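2-hydroxyisocaproyl-CoA dehydratase activator (Clostridium difficile, PDB 4EHT) activates (R)-2-hydroxyisocaproyl-CoA dehydratase in L-leucine fermentation by passing it one electron, concomitant with ATP hydrolysis, from a homodimer that holds one [4Fe-4S] cluster. Local coordinates at residues Q155-I160 against I185-H190; G215-S220 against D238-T243. All coordinates share one frame; numbering follows the deposited sequence.

Contact 1 of 2, residues Q155-I160 against I185-H190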
ATOM      1  N   GLN A 155      -4.255  14.691 -22.877  1.00 25.70           N
ATOM      2  CA  GLN A 155      -4.865  14.159 -24.084  1.00 31.15           C
ATOM      3  C   GLN A 155      -4.517  12.676 -24.269  1.00 31.36           C
ATOM      4  O   GLN A 155      -5.186  11.959 -25.008  1.00 31.40           O
ATOM      5  CB  GLN A 155      -4.395  14.958 -25.294  1.00 28.34           C
ATOM      6  CG  GLN A 155      -4.894  16.438 -25.317  1.00 20.71           C
ATOM      7  CD  GLN A 155      -4.095  17.217 -26.331  1.00 29.76           C
ATOM      8  OE1 GLN A 155      -3.090  17.822 -25.994  1.00 29.39           O
ATOM      9  NE2 GLN A 155      -4.495  17.128 -27.594  1.00 24.40           N
ATOM     10  N   ASN A 156      -3.446  12.227 -23.630  1.00 25.04           N
ATOM     11  CA  ASN A 156      -3.051  10.816 -23.729  1.00 26.03           C
ATOM     12  C   ASN A 156      -2.509  10.311 -22.399  1.00 24.40           C
ATOM     13  O   ASN A 156      -1.304  10.267 -22.166  1.00 24.47           O
ATOM     14  CB  ASN A 156      -2.049  10.621 -24.868  1.00 31.88           C
ATOM     15  CG  ASN A 156      -2.627  11.067 -26.215  1.00 54.91           C
ATOM     16  OD1 ASN A 156      -2.516  12.233 -26.576  1.00 63.42           O
ATOM     17  ND2 ASN A 156      -3.276  10.151 -26.937  1.00 46.79           N
ATOM     18  N   GLU A 157      -3.434   9.961 -21.520  1.00 22.38           N
ATOM     19  CA  GLU A 157      -3.105   9.505 -20.185  1.00 20.82           C
ATOM     20  C   GLU A 157      -1.992   8.450 -20.197  1.00 24.63           C
ATOM     21  O   GLU A 157      -1.998   7.528 -21.009  1.00 27.08           O
ATOM     22  CB  GLU A 157      -4.358   8.919 -19.543  1.00 32.52           C
ATOM     23  CG  GLU A 157      -4.114   8.144 -18.295  1.00 40.48           C
ATOM     24  CD  GLU A 157      -5.381   7.525 -17.749  1.00 41.93           C
ATOM     25  OE1 GLU A 157      -6.461   8.125 -17.914  1.00 30.53           O
ATOM     26  OE2 GLU A 157      -5.282   6.448 -17.132  1.00 50.81           O
ATOM     27  N   VAL A 158      -1.042   8.597 -19.283  1.00 22.32           N
ATOM     28  CA  VAL A 158      -0.028   7.571 -19.064  1.00 29.39           C
ATOM     29  C   VAL A 158      -0.574   6.601 -18.025  1.00 33.61           C
ATOM     30  O   VAL A 158      -0.761   6.953 -16.863  1.00 36.01           O
ATOM     31  CB  VAL A 158       1.278   8.168 -18.565  1.00 33.14           C
ATOM     32  CG1 VAL A 158       2.286   7.078 -18.304  1.00 44.29           C
ATOM     33  CG2 VAL A 158       1.810   9.174 -19.581  1.00 31.15           C
ATOM     34  N   SER A 159      -0.844   5.383 -18.462  1.00 34.65           N
ATOM     35  CA  SER A 159      -1.529   4.427 -17.633  1.00 45.90           C
ATOM     36  C   SER A 159      -0.539   3.877 -16.603  1.00 35.54           C
ATOM     37  O   SER A 159       0.664   3.811 -16.843  1.00 29.04           O
ATOM     38  CB  SER A 159      -2.122   3.312 -18.494  1.00 53.87           C
ATOM     39  OG  SER A 159      -3.104   2.587 -17.774  1.00 64.95           O
ATOM     40  N   ILE A 160      -1.062   3.530 -15.444  1.00 38.03           N
ATOM     41  CA  ILE A 160      -0.260   2.941 -14.377  1.00 27.92           C
ATOM     42  C   ILE A 160      -0.717   1.506 -14.268  1.00 26.31           C
ATOM     43  O   ILE A 160      -1.899   1.255 -14.083  1.00 24.03           O
ATOM     44  CB  ILE A 160      -0.519   3.694 -13.069  1.00 29.64           C
ATOM     45  CG1 ILE A 160      -0.100   5.165 -13.237  1.00 33.56           C
ATOM     46  CG2 ILE A 160       0.189   3.003 -11.888  1.00 31.99           C
ATOM     47  CD1 ILE A 160      -0.214   5.992 -11.965  1.00 38.19           C
ATOM     48  N   ILE A 185       0.720  12.240 -16.886  1.00 27.69           N
ATOM     49  CA  ILE A 185       1.118  11.474 -15.693  1.00 27.64           C
ATOM     50  C   ILE A 185       0.062  11.676 -14.610  1.00 29.00           C
ATOM     51  O   ILE A 185      -0.395  10.720 -13.996  1.00 24.43           O
ATOM     52  CB  ILE A 185       2.501  11.889 -15.150  1.00 25.97           C
ATOM     53  CG1 ILE A 185       3.610  11.481 -16.119  1.00 28.98           C
ATOM     54  CG2 ILE A 185       2.790  11.213 -13.768  1.00 26.24           C
ATOM     55  CD1 ILE A 185       4.968  12.084 -15.774  1.00 37.66           C
ATOM     56  N   VAL A 186      -0.338  12.922 -14.397  1.00 24.97           N
ATOM     57  CA  VAL A 186      -1.376  13.230 -13.402  1.00 23.15           C
ATOM     58  C   VAL A 186      -2.726  12.560 -13.725  1.00 23.22           C
ATOM     59  O   VAL A 186      -3.351  11.952 -12.844  1.00 23.57           O
ATOM     60  CB  VAL A 186      -1.545  14.746 -13.238  1.00 25.21           C
ATOM     61  CG1 VAL A 186      -2.754  15.075 -12.347  1.00 21.52           C
ATOM     62  CG2 VAL A 186      -0.290  15.340 -12.657  1.00 24.59           C
ATOM     63  N   ALA A 187      -3.158  12.616 -14.982  1.00 22.79           N
ATOM     64  CA  ALA A 187      -4.370  11.911 -15.406  1.00 27.12           C
ATOM     65  C   ALA A 187      -4.313  10.408 -15.069  1.00 24.24           C
ATOM     66  O   ALA A 187      -5.328   9.802 -14.706  1.00 21.92           O
ATOM     67  CB  ALA A 187      -4.614  12.100 -16.923  1.00 27.53           C
ATOM     68  N   GLY A 188      -3.148   9.785 -15.226  1.00 21.28           N
ATOM     69  CA  GLY A 188      -3.054   8.361 -14.962  1.00 22.78           C
ATOM     70  C   GLY A 188      -3.175   8.112 -13.468  1.00 23.01           C
ATOM     71  O   GLY A 188      -3.755   7.126 -13.024  1.00 25.01           O
ATOM     72  N   ILE A 189      -2.599   9.019 -12.693  1.00 23.96           N
ATOM     73  CA  ILE A 189      -2.702   8.983 -11.235  1.00 24.98           C
ATOM     74  C   ILE A 189      -4.165   9.063 -10.805  1.00 24.22           C
ATOM     75  O   ILE A 189      -4.620   8.312  -9.928  1.00 23.09           O
ATOM     76  CB  ILE A 189      -1.877  10.134 -10.638  1.00 28.97           C
ATOM     77  CG1 ILE A 189      -0.379   9.809 -10.771  1.00 28.42           C
ATOM     78  CG2 ILE A 189      -2.263  10.409  -9.185  1.00 28.91           C
ATOM     79  CD1 ILE A 189       0.533  11.008 -10.552  1.00 30.68           C
ATOM     80  N   HIS A 190      -4.921   9.956 -11.442  1.00 18.01           N
ATOM     81  CA  HIS A 190      -6.319  10.146 -11.087  1.00 21.76           C
ATOM     82  C   HIS A 190      -7.087   8.921 -11.471  1.00 19.85           C
ATOM     83  O   HIS A 190      -7.994   8.483 -10.754  1.00 22.61           O
ATOM     84  CB  HIS A 190      -6.900  11.370 -11.814  1.00 22.04           C
ATOM     85  CG  HIS A 190      -6.418  12.674 -11.259  1.00 24.84           C
ATOM     86  ND1 HIS A 190      -6.517  13.863 -11.950  1.00 24.35           N
ATOM     87  CD2 HIS A 190      -5.822  12.972 -10.075  1.00 23.99           C
ATOM     88  CE1 HIS A 190      -6.005  14.839 -11.217  1.00 28.14           C
ATOM     89  NE2 HIS A 190      -5.573  14.324 -10.078  1.00 27.43           N
TER
HETATM   90  O   HOH W   1       0.974   8.187 -14.711  1.00 36.84           O
HETATM   91  O   HOH W   2      -3.812   4.666 -14.347  1.00 27.93           O

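Contact 2 of 2, residues G215-S220 against D238-T243. With ADP (adenosine-5'-diphosphate), chain D.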
ATOM      1  N   GLY A 215     -12.079  15.565   1.467  1.00 24.38           N
ATOM      2  CA  GLY A 215     -11.130  16.539   0.972  1.00 22.37           C
ATOM      3  C   GLY A 215     -10.638  16.204  -0.424  1.00 27.06           C
ATOM      4  O   GLY A 215     -10.230  17.099  -1.161  1.00 25.20           O
ATOM      5  N   VAL A 216     -10.658  14.925  -0.790  1.00 22.07           N
ATOM      6  CA  VAL A 216     -10.187  14.512  -2.125  1.00 23.74           C
ATOM      7  C   VAL A 216     -11.206  14.889  -3.204  1.00 30.38           C
ATOM      8  O   VAL A 216     -10.834  15.067  -4.357  1.00 28.56           O
ATOM      9  CB  VAL A 216      -9.862  13.014  -2.198  1.00 22.69           C
ATOM     10  CG1 VAL A 216      -9.696  12.541  -3.671  1.00 20.45           C
ATOM     11  CG2 VAL A 216      -8.602  12.712  -1.393  1.00 22.30           C
ATOM     12  N   ALA A 217     -12.477  15.051  -2.827  1.00 24.36           N
ATOM     13  CA  ALA A 217     -13.497  15.556  -3.764  1.00 23.80           C
ATOM     14  C   ALA A 217     -13.239  16.998  -4.206  1.00 23.69           C
ATOM     15  O   ALA A 217     -13.891  17.485  -5.131  1.00 24.68           O
ATOM     16  CB  ALA A 217     -14.876  15.451  -3.165  1.00 25.14           C
ATOM     17  N   ARG A 218     -12.293  17.686  -3.568  1.00 23.35           N
ATOM     18  CA  ARG A 218     -11.900  19.029  -4.017  1.00 28.46           C
ATOM     19  C   ARG A 218     -11.031  18.970  -5.286  1.00 28.05           C
ATOM     20  O   ARG A 218     -10.779  19.976  -5.931  1.00 23.24           O
ATOM     21  CB  ARG A 218     -11.139  19.752  -2.910  1.00 26.75           C
ATOM     22  CG  ARG A 218     -11.990  19.996  -1.662  1.00 33.45           C
ATOM     23  CD  ARG A 218     -11.172  20.624  -0.535  1.00 34.08           C
ATOM     24  NE  ARG A 218     -10.830  22.013  -0.811  1.00 37.39           N
ATOM     25  CZ  ARG A 218     -10.108  22.779   0.003  1.00 64.55           C
ATOM     26  NH1 ARG A 218      -9.648  22.287   1.150  1.00 75.47           N
ATOM     27  NH2 ARG A 218      -9.845  24.037  -0.327  1.00 61.88           N
ATOM     28  N   ASN A 219     -10.537  17.779  -5.590  1.00 21.64           N
ATOM     29  CA  ASN A 219      -9.771  17.527  -6.815  1.00 21.11           C
ATOM     30  C   ASN A 219     -10.719  17.186  -7.972  1.00 23.96           C
ATOM     31  O   ASN A 219     -11.231  16.068  -8.067  1.00 24.83           O
ATOM     32  CB  ASN A 219      -8.755  16.393  -6.560  1.00 22.06           C
ATOM     33  CG  ASN A 219      -7.923  16.051  -7.794  1.00 27.04           C
ATOM     34  OD1 ASN A 219      -8.336  16.279  -8.926  1.00 23.89           O
ATOM     35  ND2 ASN A 219      -6.755  15.469  -7.565  1.00 25.42           N
ATOM     36  N   SER A 220     -10.984  18.165  -8.844  1.00 23.38           N
ATOM     37  CA  SER A 220     -11.946  17.968  -9.920  1.00 22.08           C
ATOM     38  C   SER A 220     -11.485  16.898 -10.920  1.00 23.46           C
ATOM     39  O   SER A 220     -12.309  16.307 -11.606  1.00 25.59           O
ATOM     40  CB  SER A 220     -12.178  19.292 -10.691  1.00 29.43           C
ATOM     41  OG  SER A 220     -11.000  19.638 -11.431  1.00 37.69           O
ATOM     42  N   ASP A 238     -20.457  22.593  -2.771  1.00 31.48           N
ATOM     43  CA  ASP A 238     -19.508  23.692  -2.638  1.00 37.45           C
ATOM     44  C   ASP A 238     -18.435  23.424  -1.605  1.00 35.30           C
ATOM     45  O   ASP A 238     -17.313  23.914  -1.732  1.00 33.15           O
ATOM     46  CB  ASP A 238     -20.250  24.962  -2.198  1.00 46.37           C
ATOM     47  CG  ASP A 238     -21.099  25.555  -3.298  1.00 64.59           C
ATOM     48  OD1 ASP A 238     -20.830  25.258  -4.480  1.00 65.23           O
ATOM     49  OD2 ASP A 238     -22.032  26.324  -2.978  1.00 76.56           O
ATOM     50  N   ILE A 239     -18.790  22.670  -0.565  1.00 32.10           N
ATOM     51  CA  ILE A 239     -17.916  22.463   0.577  1.00 30.78           C
ATOM     52  C   ILE A 239     -17.753  20.963   0.869  1.00 34.00           C
ATOM     53  O   ILE A 239     -18.108  20.492   1.939  1.00 33.20           O
ATOM     54  CB  ILE A 239     -18.498  23.157   1.835  1.00 33.70           C
ATOM     55  CG1 ILE A 239     -19.989  22.819   1.984  1.00 32.96           C
ATOM     56  CG2 ILE A 239     -18.340  24.665   1.734  1.00 40.55           C
ATOM     57  CD1 ILE A 239     -20.625  23.395   3.233  1.00 40.56           C
ATOM     58  N   PRO A 240     -17.211  20.206  -0.091  1.00 31.55           N
ATOM     59  CA  PRO A 240     -17.175  18.741   0.049  1.00 27.19           C
ATOM     60  C   PRO A 240     -16.421  18.252   1.281  1.00 22.65           C
ATOM     61  O   PRO A 240     -16.762  17.204   1.823  1.00 25.75           O
ATOM     62  CB  PRO A 240     -16.431  18.277  -1.220  1.00 26.84           C
ATOM     63  CG  PRO A 240     -15.651  19.478  -1.667  1.00 30.09           C
ATOM     64  CD  PRO A 240     -16.523  20.663  -1.312  1.00 31.72           C
ATOM     65  N   GLN A 241     -15.397  18.970   1.719  1.00 26.30           N
ATOM     66  CA  GLN A 241     -14.613  18.474   2.851  1.00 28.26           C
ATOM     67  C   GLN A 241     -15.319  18.728   4.198  1.00 28.44           C
ATOM     68  O   GLN A 241     -14.917  18.169   5.225  1.00 26.16           O
ATOM     69  CB  GLN A 241     -13.217  19.098   2.857  1.00 28.50           C
ATOM     70  CG  GLN A 241     -12.224  18.361   3.745  1.00 31.62           C
ATOM     71  CD  GLN A 241     -10.829  18.942   3.664  1.00 35.36           C
ATOM     72  OE1 GLN A 241     -10.612  19.964   3.024  1.00 30.90           O
ATOM     73  NE2 GLN A 241      -9.878  18.295   4.315  1.00 31.76           N
ATOM     74  N   LEU A 242     -16.386  19.529   4.178  1.00 24.82           N
ATOM     75  CA  LEU A 242     -17.037  20.005   5.422  1.00 27.55           C
ATOM     76  C   LEU A 242     -18.404  19.389   5.716  1.00 27.59           C
ATOM     77  O   LEU A 242     -19.054  19.748   6.713  1.00 32.00           O
ATOM     78  CB  LEU A 242     -17.211  21.536   5.355  1.00 25.86           C
ATOM     79  CG  LEU A 242     -15.927  22.365   5.434  1.00 40.19           C
ATOM     80  CD1 LEU A 242     -16.168  23.761   4.890  1.00 51.92           C
ATOM     81  CD2 LEU A 242     -15.393  22.427   6.866  1.00 37.08           C
ATOM     82  N   THR A 243     -18.856  18.482   4.864  1.00 25.63           N
ATOM     83  CA  THR A 243     -20.177  17.885   5.032  1.00 27.85           C
ATOM     84  C   THR A 243     -20.350  17.101   6.344  1.00 30.71           C
ATOM     85  O   THR A 243     -21.455  17.080   6.897  1.00 25.99           O
ATOM     86  CB  THR A 243     -20.563  16.982   3.837  1.00 29.76           C
ATOM     87  OG1 THR A 243     -19.524  16.027   3.588  1.00 29.25           O
ATOM     88  CG2 THR A 243     -20.789  17.838   2.563  1.00 28.36           C
TER
HETATM   89  PB  ADP D 302     -10.185  12.847   6.938  1.00 29.45           P
HETATM   90  O1B ADP D 302      -9.250  13.590   7.839  1.00 31.52           O
HETATM   91  O2B ADP D 302     -10.000  11.355   6.899  1.00 26.73           O
HETATM   92  O3B ADP D 302     -11.649  13.175   7.105  1.00 26.19           O
HETATM   93  PA  ADP D 302     -10.504  14.542   4.594  1.00 28.56           P
HETATM   94  O1A ADP D 302     -10.355  15.787   5.419  1.00 30.12           O
HETATM   95  O2A ADP D 302     -11.868  14.136   4.119  1.00 25.33           O
HETATM   96  O3A ADP D 302      -9.780  13.339   5.434  1.00 27.65           O
HETATM   97  O5' ADP D 302      -9.555  14.689   3.328  1.00 30.52           O
HETATM   98  C5' ADP D 302      -8.155  14.803   3.481  1.00 28.15           C
HETATM   99  C4' ADP D 302      -7.542  14.693   2.091  1.00 28.55           C
HETATM  100  O4' ADP D 302      -8.034  15.709   1.210  1.00 31.73           O
HETATM  101  C3' ADP D 302      -6.031  14.863   2.172  1.00 33.24           C
HETATM  102  O3' ADP D 302      -5.409  13.694   1.647  1.00 31.30           O
HETATM  103  C2' ADP D 302      -5.764  16.101   1.333  1.00 40.29           C
HETATM  104  O2' ADP D 302      -4.529  16.104   0.622  1.00 41.70           O
HETATM  105  C1' ADP D 302      -6.953  16.169   0.396  1.00 37.62           C
HETATM  106  N9  ADP D 302      -7.160  17.575   0.037  1.00 36.16           N
HETATM  107  C8  ADP D 302      -7.308  18.552   0.954  1.00 35.90           C
HETATM  108  N7  ADP D 302      -7.489  19.750   0.345  1.00 36.67           N
HETATM  109  C5  ADP D 302      -7.450  19.542  -0.991  1.00 34.41           C
HETATM  110  C6  ADP D 302      -7.565  20.400  -2.191  1.00 34.42           C
HETATM  111  N6  ADP D 302      -7.768  21.734  -2.034  1.00 31.28           N
HETATM  112  N1  ADP D 302      -7.479  19.811  -3.416  1.00 37.11           N
HETATM  113  C2  ADP D 302      -7.271  18.476  -3.524  1.00 39.50           C
HETATM  114  N3  ADP D 302      -7.143  17.636  -2.464  1.00 32.85           N
HETATM  115  C4  ADP D 302      -7.224  18.100  -1.191  1.00 35.93           C

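Contact 1 of 2, residues Q155-I160 against I185-H190
Gly188 is where the loop 155-160 comes down on the helix: its CA lies 3.3 Å from Val158 O in a CA-H...O contact, with an angle of 156° at the hydrogen. Having no side chain, Gly188 lets this carbonyl oxygen come right down to its CA.

Two waters extend this polar seam. One donates to both Val158 O and Ile185 O, at 3.0 Å from Val158 O, and so links a loop carbonyl to a helix carbonyl. The other accepts from Ile160 N and donates to Gly188 O, 2.8 Å from that oxygen, which is also hydrogen-bonded to the hydroxyl of Ser192.

Helix 182-204 and the loop between helices 147-151 and 165-177 belong to the helical part of this actin-type ATPase fold, in the same region as cluster ligand Cys164, whose side chain is about 8 Å from that of Ile160.

Van der Waals contacts surround the glycine. With its CG anti to the backbone N (chi1 167°), Glu157 lays its methylene chain alongside the helix backbone, CG being 3.5 Å from Gly188 CA. Its OE1 is hydrogen-bonded to the hydroxyl of Thr191, one turn on from Ala187. Nearer its root, Glu157 CB meets Ala187 CB at 4.1 Å. Ile160 reaches over with its terminal methyl, CD1 standing 4.0 Å from Ile189 CG1, while its side chain also touches Ala168 and Glu171 of helix 165-177. Val158 CG2 approaches Ile185 N at 4.2 Å.

Contact 2 of 2, residues G215-S220 against D238-T243
The guanidinium of Arg218 carries the adenine amino group on one face and the amide of Gln241 at its edge. ADP N6 sits over the centre of the guanidinium, 3.2 Å above its plane, and Arg218 CB adds a contact to the six-membered ring, 3.7 Å from ADP N1. At the edge, Arg218 NH1 donates to Gln241 OE1 over 3.1 Å with an N-H...O angle of 145°; the bond is bent at the hydrogen although NH1 lies nearly in line with the C=O bond of the amide. The two planes are turned 46° apart, and the oxygen is tilted somewhat out of the guanidinium plane.

Gln241 uses both ends of its amide: while OE1 takes the arginine, NE2 donates to ADP O1A at 2.8 Å. Its extended chain passes across Gly215, with Gln241 CG 3.5 Å from Gly215 CA. The backbone N of Gly215 then donates to another oxygen of the same phosphate, ADP O2A, at 3.0 Å, and Gly215, without a side chain, sits close against the alpha-phosphate and ribose.

Apart from these polar contacts, Ala217 CB packs on Pro240 CB at 3.8 Å, and the arginine chain crosses the proline ring at about a right angle. The turn 215-220 corresponds to the adenosine motif of the actin-type ATPases; Thr11, Ala12, Lys14, Gly102 and Asp134 supply further bonds to ADP.

Gln241 links the alpha-phosphate, which it binds, to the adenine side by way of Arg218, probably steadying the guanidinium over N6; the charge of Arg218 would probably make the amide NH2 a somewhat stronger donor to that phosphate.

How the contacts relate
Contact 1 lies wholly ahead of contact 2 in the sequence, both within the same BadF/BadG-type ATPase, and their centres are about 22 Å apart. Contact 1 is near the periphery, about 24 Å from the centre of the chain, whereas contact 2 is about 6 Å from it, in the nucleotide cleft. Helix 182-204 and then strand 210-213, at the edge, within this chain, of the four-stranded sheet, lead from one to the other. They also meet directly: His190 NE2 of contact 1 packs 3.0 Å from Asn219 ND2 of contact 2, and Asn219 caps helix 220-230. This touch joins the cluster-side helices to the ADP site; whether it contributes to coupling ATP hydrolysis to electron transfer cannot be told from the contact itself.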